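Local structure of glyoxalase family protein, putative (Bacillus anthracis, 2QQZ) at residues F68-R73 against F115-I119; A26-G31 against G50-K54; D12-A18 against E59-E65. The protein is of unproven function but belongs to the glyoxalase/bleomycin resistance/dioxygenase superfamily, whose paired beta-alpha-beta-beta-beta modules commonly form metal-dependent enzymes or small-molecule binding proteins. Where two conformers were deposited one is given. Numbering follows the deposited sequence.

Contact 1: F68-R73 against F115-I119; sequences FNPAKR and FGNRI. With SO4 (sulfate ion), chain D.
Irregular but extended through A71, segment 68-73 runs 22° from the end-to-end direction of 115-118. A71 lies beside N117 (CA-CA 4.7 Å), K72 beside R118 (5.0 Å). R118 N donates to A71 O at 2.8 Å, while A71 N donates to N117 OD1 at 2.9 Å; N117 (chi1 m) thus takes the acceptor's place of backbone in a regular sheet. The phi/psi of 94/5 at G116 calls for glycine: a CB would press on the preceding carbonyl and on P70. In this glyoxalase-type fold the pairing joins the linker between the two beta modules to strand 118-124, and N117 ND2 reaches A17 and D113. F68 (chi1 t) lays CZ 3.6 Å from F115 CB; P70 CB sits 3.3 Å from F115 O. K72 O lies over one face of the R118 guanidinium (chi1 t), whose NH1 and NH2 are hydrogen-bonded to O1 of a sulfate ion, probably from the crystallisation liquor (3.1 and 3.2 Å); a water joins NH1 to R73 O.

Contact 2: A26-G31 against G50-K54; sequences ARAFYG and GCWFK. With SO4 (sulfate ion), chain C.
F53 (chi1 m, chi2 -91°) presents a ring face to Y30, whose CB stands 3.7 Å from the ring centroid and 9° off its normal, a CH-pi contact. The two rings are slid apart (centroids 5.9 Å, planes 30°) and barely overlap. F53 CZ also lies 3.9 Å from R27 CA and A26 O, and CE1 3.9 Å from G31 N; a CB on G31 would crowd this ring and strike R27 O. Helix 26-31, with a pi-type turn at 27-31, runs at 13° to strand 51-54, the axes 9.7 Å apart, with A26 beside C51 and G31 beside F53. This is helix-on-sheet packing within the first beta-alpha-beta-beta-beta module of the glyoxalase fold. Small A26 admits C51, CB to SG 3.8 Å. R27 CG lies 4.0 Å from the same SG, the guanidinium salt-bridged to E38, while Y30 OH is hydrogen-bonded to D113. On the sheet's other face W52 NE1, with K41 and R48, is hydrogen-bonded to a sulfate ion probably from the crystallisation liquor, NE1 to O1 2.9 Å.

Contact 3: D12-A18 against E59-E65; sequences DHVQVAA and EIHIGVE
V14, V16, A18, I60 and I62 form the apolar face of two parallel strands in the first beta-alpha-beta-beta-beta module of the glyoxalase fold; V16, I60 and I62 pack against Y30 of helix 23-33, while V14 meets P76 and V14 of the second subunit. V16 (chi1 t) puts CG2 3.5 Å from I60 CD1 and CB 3.7 Å from I62 CD1; V14 CG2 meets I60 CG1 at 3.8 Å, and small A18 sets CB 3.6 Å from I62 CG2. The strands cross at -35°, in register from H13-E59 to A18-V64. Well-formed backbone bonds run H61 N to V14 O (2.9 Å), V16 N to H61 O (2.8 Å), G63 N to V16 O (2.9 Å) and E65 N to A18 O (2.7 Å); E59 N to D12 O, V14 N to E59 O and A18 N to G63 O are weak. A CB at G63 would be tight against Q15 CD. On the polar face H13 (chi1 p) and H61 (chi1 m) make an offset stack, centroids 3.9 Å apart, continued by W52. H13 ND1 donates to D12 OD2 at 2.7 Å and H61 NE2 to E59 OE1 at 2.8 Å; one water donates to D12 OD2 (3.0 Å) and E59 OE1 (2.6 Å).

How the contacts relate
From the N terminus, strand 8-18 leads into helix 23-33, and the chain then passes through strands 37-39 and 51-55 before strand 58-64 returns beside the first strand. Contact 3 closes this loop, and contact 2 is nested inside it, fixing the helix to the same sheet. Contact 1 opens only afterwards, in series: it closes a second loop spanning strand 76-80, helix 83-92 and the hairpin strands that follow, and so ties the linker to the second sheet. The modules meet where N117 ND2 approaches A17 O at 2.8 Å, and where I119 and F115 touch Y30 and A26. Beyond this chain, H13 to Q15 pair antiparallel with a strand of the second subunit.

Contact 1: F68-R73 against F115-I119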
loop_
_atom_site.group_PDB
_atom_site.type_symbol
_atom_site.label_atom_id
_atom_site.label_comp_id
_atom_site.label_asym_id
_atom_site.label_seq_id
_atom_site.Cartn_x
_atom_site.Cartn_y
_atom_site.Cartn_z
ATOM N N PHE A 68 -17.856 1.071 -1.174
ATOM C CA PHE A 68 -16.657 1.759 -1.598
ATOM C C PHE A 68 -16.607 3.285 -1.230
ATOM O O PHE A 68 -17.562 4.059 -1.495
ATOM C CB PHE A 68 -16.477 1.590 -3.100
ATOM C CG PHE A 68 -15.355 2.416 -3.674
ATOM C CD1 PHE A 68 -14.055 2.200 -3.296
ATOM C CD2 PHE A 68 -15.627 3.399 -4.649
ATOM C CE1 PHE A 68 -13.000 2.963 -3.825
ATOM C CE2 PHE A 68 -14.612 4.180 -5.171
ATOM C CZ PHE A 68 -13.292 3.937 -4.816
ATOM N N ASN A 69 -15.481 3.684 -0.647
ATOM C CA ASN A 69 -15.198 5.111 -0.428
ATOM C C ASN A 69 -13.796 5.409 -1.014
ATOM O O ASN A 69 -12.829 4.824 -0.579
ATOM C CB ASN A 69 -15.226 5.390 1.072
ATOM C CG ASN A 69 -15.298 6.862 1.397
ATOM O OD1 ASN A 69 -15.585 7.719 0.533
ATOM N ND2 ASN A 69 -15.077 7.176 2.662
ATOM N N PRO A 70 -13.673 6.288 -2.022
ATOM C CA PRO A 70 -12.291 6.328 -2.620
ATOM C C PRO A 70 -11.240 6.832 -1.594
ATOM O O PRO A 70 -11.587 7.630 -0.673
ATOM C CB PRO A 70 -12.413 7.277 -3.826
ATOM C CG PRO A 70 -13.868 7.851 -3.818
ATOM C CD PRO A 70 -14.643 7.230 -2.651
ATOM N N ALA A 71 -10.005 6.375 -1.719
ATOM C CA ALA A 71 -8.931 6.765 -0.783
ATOM C C ALA A 71 -8.198 7.917 -1.510
ATOM O O ALA A 71 -7.316 7.687 -2.378
ATOM C CB ALA A 71 -7.978 5.586 -0.521
ATOM N N LYS A 72 -8.610 9.145 -1.198
ATOM C CA LYS A 72 -8.115 10.338 -1.895
ATOM C C LYS A 72 -6.826 10.864 -1.282
ATOM O O LYS A 72 -6.157 11.736 -1.864
ATOM C CB LYS A 72 -9.179 11.432 -1.866
ATOM C CG LYS A 72 -10.464 11.005 -2.562
ATOM C CD LYS A 72 -11.520 12.090 -2.458
ATOM C CE LYS A 72 -12.840 11.638 -3.154
ATOM N NZ LYS A 72 -13.891 12.704 -3.150
ATOM N N ARG A 73 -6.448 10.333 -0.118
ATOM C CA ARG A 73 -5.337 10.910 0.625
ATOM C C ARG A 73 -4.212 9.897 0.920
ATOM O O ARG A 73 -3.163 9.943 0.286
ATOM C CB ARG A 73 -5.867 11.621 1.879
ATOM C CG ARG A 73 -7.046 12.514 1.550
ATOM C CD ARG A 73 -7.249 13.673 2.502
ATOM N NE ARG A 73 -7.674 13.298 3.865
ATOM C CZ ARG A 73 -8.835 12.728 4.206
ATOM N NH1 ARG A 73 -9.089 12.491 5.494
ATOM N NH2 ARG A 73 -9.745 12.395 3.292
ATOM N N PHE A 115 -11.704 5.425 -10.077
ATOM C CA PHE A 115 -12.701 5.338 -8.983
ATOM C C PHE A 115 -12.415 6.418 -7.949
ATOM O O PHE A 115 -13.129 6.538 -6.950
ATOM C CB PHE A 115 -12.665 3.957 -8.315
ATOM C CG PHE A 115 -12.506 2.845 -9.309
ATOM C CD1 PHE A 115 -13.541 2.582 -10.243
ATOM C CD2 PHE A 115 -11.313 2.145 -9.400
ATOM C CE1 PHE A 115 -13.377 1.601 -11.235
ATOM C CE2 PHE A 115 -11.123 1.118 -10.419
ATOM C CZ PHE A 115 -12.147 0.874 -11.318
ATOM N N GLY A 116 -11.391 7.228 -8.229
ATOM C CA GLY A 116 -11.063 8.336 -7.395
ATOM C C GLY A 116 -9.989 8.025 -6.348
ATOM O O GLY A 116 -9.733 8.885 -5.505
ATOM N N ASN A 117 -9.401 6.829 -6.360
ATOM C CA ASN A 117 -8.248 6.512 -5.460
ATOM C C ASN A 117 -6.971 7.224 -5.947
ATOM O O ASN A 117 -6.676 7.212 -7.161
ATOM C CB ASN A 117 -7.937 5.002 -5.411
ATOM C CG ASN A 117 -9.101 4.183 -4.940
ATOM O OD1 ASN A 117 -9.577 4.349 -3.812
ATOM N ND2 ASN A 117 -9.548 3.265 -5.787
ATOM N N ARG A 118 -6.283 7.875 -5.019
ATOM C CA ARG A 118 -4.943 8.450 -5.269
ATOM C C ARG A 118 -3.873 7.351 -5.379
ATOM O O ARG A 118 -3.821 6.409 -4.558
ATOM C CB ARG A 118 -4.569 9.379 -4.152
ATOM C CG ARG A 118 -3.144 9.949 -4.236
ATOM C CD ARG A 118 -3.101 11.292 -3.426
ATOM N NE ARG A 118 -3.664 12.381 -4.246
ATOM C CZ ARG A 118 -3.527 13.688 -3.983
ATOM N NH1 ARG A 118 -2.875 14.098 -2.893
ATOM N NH2 ARG A 118 -4.092 14.585 -4.780
ATOM N N ILE A 119 -3.010 7.501 -6.373
ATOM C CA ILE A 119 -1.848 6.626 -6.605
ATOM C C ILE A 119 -0.689 7.617 -6.793
ATOM O O ILE A 119 -0.878 8.641 -7.477
ATOM C CB ILE A 119 -1.977 5.870 -7.964
ATOM C CG1 ILE A 119 -3.218 4.989 -7.941
ATOM C CG2 ILE A 119 -0.690 5.062 -8.278
ATOM C CD1 ILE A 119 -3.219 3.929 -6.821
HETATM S S SO4 D . -4.035 17.643 -2.145
HETATM O O1 SO4 D . -3.142 17.146 -3.169
HETATM O O2 SO4 D . -3.485 17.496 -0.811
HETATM O O3 SO4 D . -4.238 19.053 -2.476
HETATM O O4 SO4 D . -5.322 16.996 -2.191
HETATM O O HOH W 1 -5.263 5.217 -2.651
HETATM O O HOH W 2 -2.115 12.827 -0.404
#

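Contact 2: A26-G31 against G50-K54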
loop_
_atom_site.group_PDB
_atom_site.type_symbol
_atom_site.label_atom_id
_atom_site.label_comp_id
_atom_site.label_asym_id
_atom_site.label_seq_id
_atom_site.Cartn_x
_atom_site.Cartn_y
_atom_site.Cartn_z
ATOM N N ALA A 26 -10.961 -0.861 -14.345
ATOM C CA ALA A 26 -9.703 -1.138 -13.657
ATOM C C ALA A 26 -8.630 -1.649 -14.651
ATOM O O ALA A 26 -7.459 -1.192 -14.622
ATOM C CB ALA A 26 -9.931 -2.165 -12.535
ATOM N N ARG A 27 -9.028 -2.586 -15.534
ATOM C CA ARG A 27 -8.126 -3.103 -16.561
ATOM C C ARG A 27 -7.741 -1.992 -17.525
ATOM O O ARG A 27 -6.571 -1.889 -17.896
ATOM C CB ARG A 27 -8.719 -4.330 -17.294
ATOM C CG ARG A 27 -9.031 -5.449 -16.322
ATOM C CD ARG A 27 -9.287 -6.809 -16.890
ATOM N NE ARG A 27 -10.684 -7.170 -16.909
ATOM C CZ ARG A 27 -11.256 -8.168 -16.229
ATOM N NH1 ARG A 27 -12.551 -8.362 -16.408
ATOM N NH2 ARG A 27 -10.569 -8.968 -15.405
ATOM N N ALA A 28 -8.700 -1.148 -17.914
ATOM C CA ALA A 28 -8.374 -0.038 -18.796
ATOM C C ALA A 28 -7.301 0.894 -18.182
ATOM O O ALA A 28 -6.391 1.364 -18.892
ATOM C CB ALA A 28 -9.647 0.735 -19.225
ATOM N N PHE A 29 -7.361 1.129 -16.872
ATOM C CA PHE A 29 -6.445 2.059 -16.268
ATOM C C PHE A 29 -5.148 1.392 -15.776
ATOM O O PHE A 29 -4.048 1.742 -16.258
ATOM C CB PHE A 29 -7.118 2.836 -15.134
ATOM C CG PHE A 29 -6.191 3.800 -14.433
ATOM C CD1 PHE A 29 -6.006 5.109 -14.931
ATOM C CD2 PHE A 29 -5.519 3.404 -13.282
ATOM C CE1 PHE A 29 -5.173 6.003 -14.258
ATOM C CE2 PHE A 29 -4.687 4.297 -12.601
ATOM C CZ PHE A 29 -4.518 5.594 -13.113
ATOM N N TYR A 30 -5.271 0.408 -14.882
ATOM C CA TYR A 30 -4.099 -0.233 -14.306
ATOM C C TYR A 30 -3.293 -1.028 -15.320
ATOM O O TYR A 30 -2.040 -1.060 -15.263
ATOM C CB TYR A 30 -4.496 -1.102 -13.090
ATOM C CG TYR A 30 -4.832 -0.269 -11.895
ATOM C CD1 TYR A 30 -3.820 0.301 -11.094
ATOM C CD2 TYR A 30 -6.167 -0.029 -11.559
ATOM C CE1 TYR A 30 -4.140 1.101 -9.995
ATOM C CE2 TYR A 30 -6.501 0.784 -10.465
ATOM C CZ TYR A 30 -5.473 1.350 -9.688
ATOM O OH TYR A 30 -5.775 2.125 -8.574
ATOM N N GLY A 31 -4.020 -1.645 -16.254
ATOM C CA GLY A 31 -3.442 -2.478 -17.265
ATOM C C GLY A 31 -3.052 -1.665 -18.477
ATOM O O GLY A 31 -1.860 -1.547 -18.776
ATOM N N GLY A 50 -13.124 -8.219 -9.114
ATOM C CA GLY A 50 -11.932 -7.419 -8.931
ATOM C C GLY A 50 -10.842 -8.013 -9.800
ATOM O O GLY A 50 -11.086 -8.976 -10.529
ATOM N N CYS A 51 -9.659 -7.420 -9.765
ATOM C CA CYS A 51 -8.525 -7.880 -10.537
ATOM C C CYS A 51 -7.206 -7.586 -9.864
ATOM O O CYS A 51 -7.128 -6.742 -8.965
ATOM C CB CYS A 51 -8.546 -7.374 -11.980
ATOM S SG CYS A 51 -9.492 -5.935 -12.334
ATOM N N TRP A 52 -6.168 -8.312 -10.306
ATOM C CA TRP A 52 -4.827 -8.238 -9.749
ATOM C C TRP A 52 -3.876 -7.847 -10.853
ATOM O O TRP A 52 -4.033 -8.296 -11.984
ATOM C CB TRP A 52 -4.404 -9.613 -9.220
ATOM C CG TRP A 52 -5.138 -10.039 -7.941
ATOM C CD1 TRP A 52 -6.245 -9.449 -7.398
ATOM C CD2 TRP A 52 -4.786 -11.131 -7.060
ATOM N NE1 TRP A 52 -6.605 -10.079 -6.227
ATOM C CE2 TRP A 52 -5.763 -11.149 -6.012
ATOM C CE3 TRP A 52 -3.777 -12.135 -7.088
ATOM C CZ2 TRP A 52 -5.749 -12.113 -4.956
ATOM C CZ3 TRP A 52 -3.743 -13.086 -6.038
ATOM C CH2 TRP A 52 -4.727 -13.062 -4.988
ATOM N N PHE A 53 -2.885 -7.026 -10.512
ATOM C CA PHE A 53 -1.910 -6.553 -11.502
ATOM C C PHE A 53 -0.543 -6.704 -10.866
ATOM O O PHE A 53 -0.420 -6.565 -9.664
ATOM C CB PHE A 53 -2.171 -5.115 -11.960
ATOM C CG PHE A 53 -3.514 -4.932 -12.573
ATOM C CD1 PHE A 53 -3.692 -5.085 -13.941
ATOM C CD2 PHE A 53 -4.627 -4.666 -11.769
ATOM C CE1 PHE A 53 -4.949 -4.963 -14.510
ATOM C CE2 PHE A 53 -5.901 -4.550 -12.322
ATOM C CZ PHE A 53 -6.059 -4.691 -13.692
ATOM N N LYS A 54 0.448 -7.078 -11.672
ATOM C CA LYS A 54 1.826 -7.236 -11.232
ATOM C C LYS A 54 2.590 -5.905 -11.282
ATOM O O LYS A 54 2.491 -5.200 -12.272
ATOM C CB LYS A 54 2.489 -8.223 -12.208
ATOM C CG LYS A 54 3.906 -8.593 -11.855
ATOM C CD LYS A 54 4.582 -9.429 -12.960
ATOM C CE LYS A 54 6.086 -9.378 -12.739
ATOM N NZ LYS A 54 6.395 -10.111 -11.469
HETATM S S SO4 C . -9.371 -10.268 -3.151
HETATM O O1 SO4 C . -8.009 -10.311 -3.712
HETATM O O2 SO4 C . -10.294 -11.239 -3.778
HETATM O O3 SO4 C . -9.880 -8.910 -3.399
HETATM O O4 SO4 C . -9.313 -10.576 -1.727
#

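Contact 3: D12-A18 against E59-E65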
loop_
_atom_site.group_PDB
_atom_site.type_symbol
_atom_site.label_atom_id
_atom_site.label_comp_id
_atom_site.label_asym_id
_atom_site.label_seq_id
_atom_site.Cartn_x
_atom_site.Cartn_y
_atom_site.Cartn_z
ATOM N N ASP A 12 3.915 -7.415 0.406
ATOM C CA ASP A 12 3.556 -8.353 -0.621
ATOM C C ASP A 12 2.643 -7.690 -1.675
ATOM O O ASP A 12 2.829 -7.843 -2.877
ATOM C CB ASP A 12 2.859 -9.557 -0.003
ATOM C CG ASP A 12 2.421 -10.553 -1.044
ATOM O OD1 ASP A 12 3.215 -11.431 -1.375
ATOM O OD2 ASP A 12 1.307 -10.438 -1.564
ATOM N N HIS A 13 1.658 -6.954 -1.205
ATOM C CA HIS A 13 0.731 -6.302 -2.121
ATOM C C HIS A 13 -0.017 -5.225 -1.371
ATOM O O HIS A 13 0.040 -5.157 -0.162
ATOM C CB HIS A 13 -0.282 -7.317 -2.794
ATOM C CG HIS A 13 -1.268 -7.926 -1.847
ATOM N ND1 HIS A 13 -1.019 -9.116 -1.191
ATOM C CD2 HIS A 13 -2.505 -7.542 -1.471
ATOM C CE1 HIS A 13 -2.052 -9.425 -0.429
ATOM N NE2 HIS A 13 -2.969 -8.482 -0.578
ATOM N N VAL A 14 -0.694 -4.361 -2.129
ATOM C CA VAL A 14 -1.659 -3.418 -1.587
ATOM C C VAL A 14 -3.034 -3.725 -2.176
ATOM O O VAL A 14 -3.177 -4.064 -3.367
ATOM C CB VAL A 14 -1.267 -1.926 -1.866
ATOM C CG1 VAL A 14 -0.033 -1.584 -1.095
ATOM C CG2 VAL A 14 -1.049 -1.652 -3.405
ATOM N N GLN A 15 -4.035 -3.653 -1.318
ATOM C CA GLN A 15 -5.392 -3.841 -1.747
ATOM C C GLN A 15 -6.021 -2.458 -1.907
ATOM O O GLN A 15 -6.089 -1.701 -0.952
ATOM C CB GLN A 15 -6.158 -4.721 -0.746
ATOM C CG GLN A 15 -7.644 -4.664 -1.128
ATOM C CD GLN A 15 -8.300 -5.981 -1.122
ATOM O OE1 GLN A 15 -7.874 -6.904 -1.809
ATOM N NE2 GLN A 15 -9.344 -6.097 -0.342
ATOM N N VAL A 16 -6.466 -2.125 -3.122
ATOM C CA VAL A 16 -7.136 -0.838 -3.468
ATOM C C VAL A 16 -8.622 -1.145 -3.699
ATOM O O VAL A 16 -8.955 -2.126 -4.360
ATOM C CB VAL A 16 -6.505 -0.291 -4.761
ATOM C CG1 VAL A 16 -7.251 0.927 -5.339
ATOM C CG2 VAL A 16 -5.016 0.036 -4.513
ATOM N N ALA A 17 -9.511 -0.350 -3.119
ATOM C CA ALA A 17 -10.937 -0.690 -3.199
ATOM C C ALA A 17 -11.531 -0.042 -4.454
ATOM O O ALA A 17 -10.969 0.942 -4.977
ATOM C CB ALA A 17 -11.635 -0.253 -1.963
ATOM N N ALA A 18 -12.660 -0.581 -4.903
ATOM C CA ALA A 18 -13.351 -0.125 -6.092
ATOM C C ALA A 18 -14.778 -0.617 -6.003
ATOM O O ALA A 18 -15.087 -1.550 -5.230
ATOM C CB ALA A 18 -12.658 -0.687 -7.326
ATOM N N GLU A 59 2.363 -6.816 -6.066
ATOM C CA GLU A 59 1.081 -6.827 -6.779
ATOM C C GLU A 59 0.180 -5.712 -6.269
ATOM O O GLU A 59 0.351 -5.224 -5.174
ATOM C CB GLU A 59 0.328 -8.160 -6.567
ATOM C CG GLU A 59 1.225 -9.333 -6.884
ATOM C CD GLU A 59 0.660 -10.703 -6.517
ATOM O OE1 GLU A 59 -0.307 -10.866 -5.710
ATOM O OE2 GLU A 59 1.238 -11.668 -7.060
ATOM N N ILE A 60 -0.784 -5.319 -7.088
ATOM C CA ILE A 60 -1.851 -4.450 -6.614
ATOM C C ILE A 60 -3.134 -5.260 -6.818
ATOM O O ILE A 60 -3.317 -5.824 -7.877
ATOM C CB ILE A 60 -1.865 -3.043 -7.340
ATOM C CG1 ILE A 60 -2.940 -2.133 -6.714
ATOM C CG2 ILE A 60 -2.101 -3.171 -8.850
ATOM C CD1 ILE A 60 -2.992 -0.759 -7.317
ATOM N N HIS A 61 -3.976 -5.364 -5.787
ATOM C CA HIS A 61 -5.173 -6.133 -5.867
ATOM C C HIS A 61 -6.322 -5.111 -5.830
ATOM O O HIS A 61 -6.492 -4.369 -4.863
ATOM C CB HIS A 61 -5.351 -7.141 -4.712
ATOM C CG HIS A 61 -4.298 -8.197 -4.644
ATOM N ND1 HIS A 61 -4.377 -9.251 -3.757
ATOM C CD2 HIS A 61 -3.229 -8.453 -5.442
ATOM C CE1 HIS A 61 -3.335 -10.042 -3.939
ATOM N NE2 HIS A 61 -2.635 -9.593 -4.967
ATOM N N ILE A 62 -7.106 -5.074 -6.897
ATOM C CA ILE A 62 -8.311 -4.202 -6.922
ATOM C C ILE A 62 -9.446 -5.059 -6.402
ATOM O O ILE A 62 -9.863 -6.041 -7.061
ATOM C CB ILE A 62 -8.606 -3.661 -8.344
ATOM C CG1 ILE A 62 -7.352 -3.010 -8.992
ATOM C CG2 ILE A 62 -9.817 -2.743 -8.266
ATOM C CD1 ILE A 62 -6.757 -1.892 -8.057
ATOM N N GLY A 63 -9.942 -4.710 -5.205
ATOM C CA GLY A 63 -10.980 -5.467 -4.534
ATOM C C GLY A 63 -12.286 -4.690 -4.530
ATOM O O GLY A 63 -12.331 -3.464 -4.235
ATOM N N VAL A 64 -13.351 -5.415 -4.841
ATOM C CA VAL A 64 -14.698 -4.881 -5.009
ATOM C C VAL A 64 -15.270 -4.577 -3.627
ATOM O O VAL A 64 -15.148 -5.411 -2.691
ATOM C CB VAL A 64 -15.596 -5.898 -5.773
ATOM C CG1 VAL A 64 -17.018 -5.696 -5.421
ATOM C CG2 VAL A 64 -15.456 -5.688 -7.242
ATOM N N GLU A 65 -15.888 -3.387 -3.492
ATOM C CA GLU A 65 -16.543 -3.013 -2.240
ATOM C C GLU A 65 -17.902 -2.388 -2.504
ATOM O O GLU A 65 -18.023 -1.344 -3.174
ATOM C CB GLU A 65 -15.653 -2.053 -1.431
ATOM C CG GLU A 65 -14.319 -2.658 -0.958
ATOM C CD GLU A 65 -14.449 -3.798 0.086
ATOM O OE1 GLU A 65 -15.566 -4.049 0.601
ATOM O OE2 GLU A 65 -13.409 -4.441 0.408
HETATM O O HOH W 3 -0.463 -12.022 -3.380
HETATM O O HOH W 4 -6.237 -9.624 -1.884
#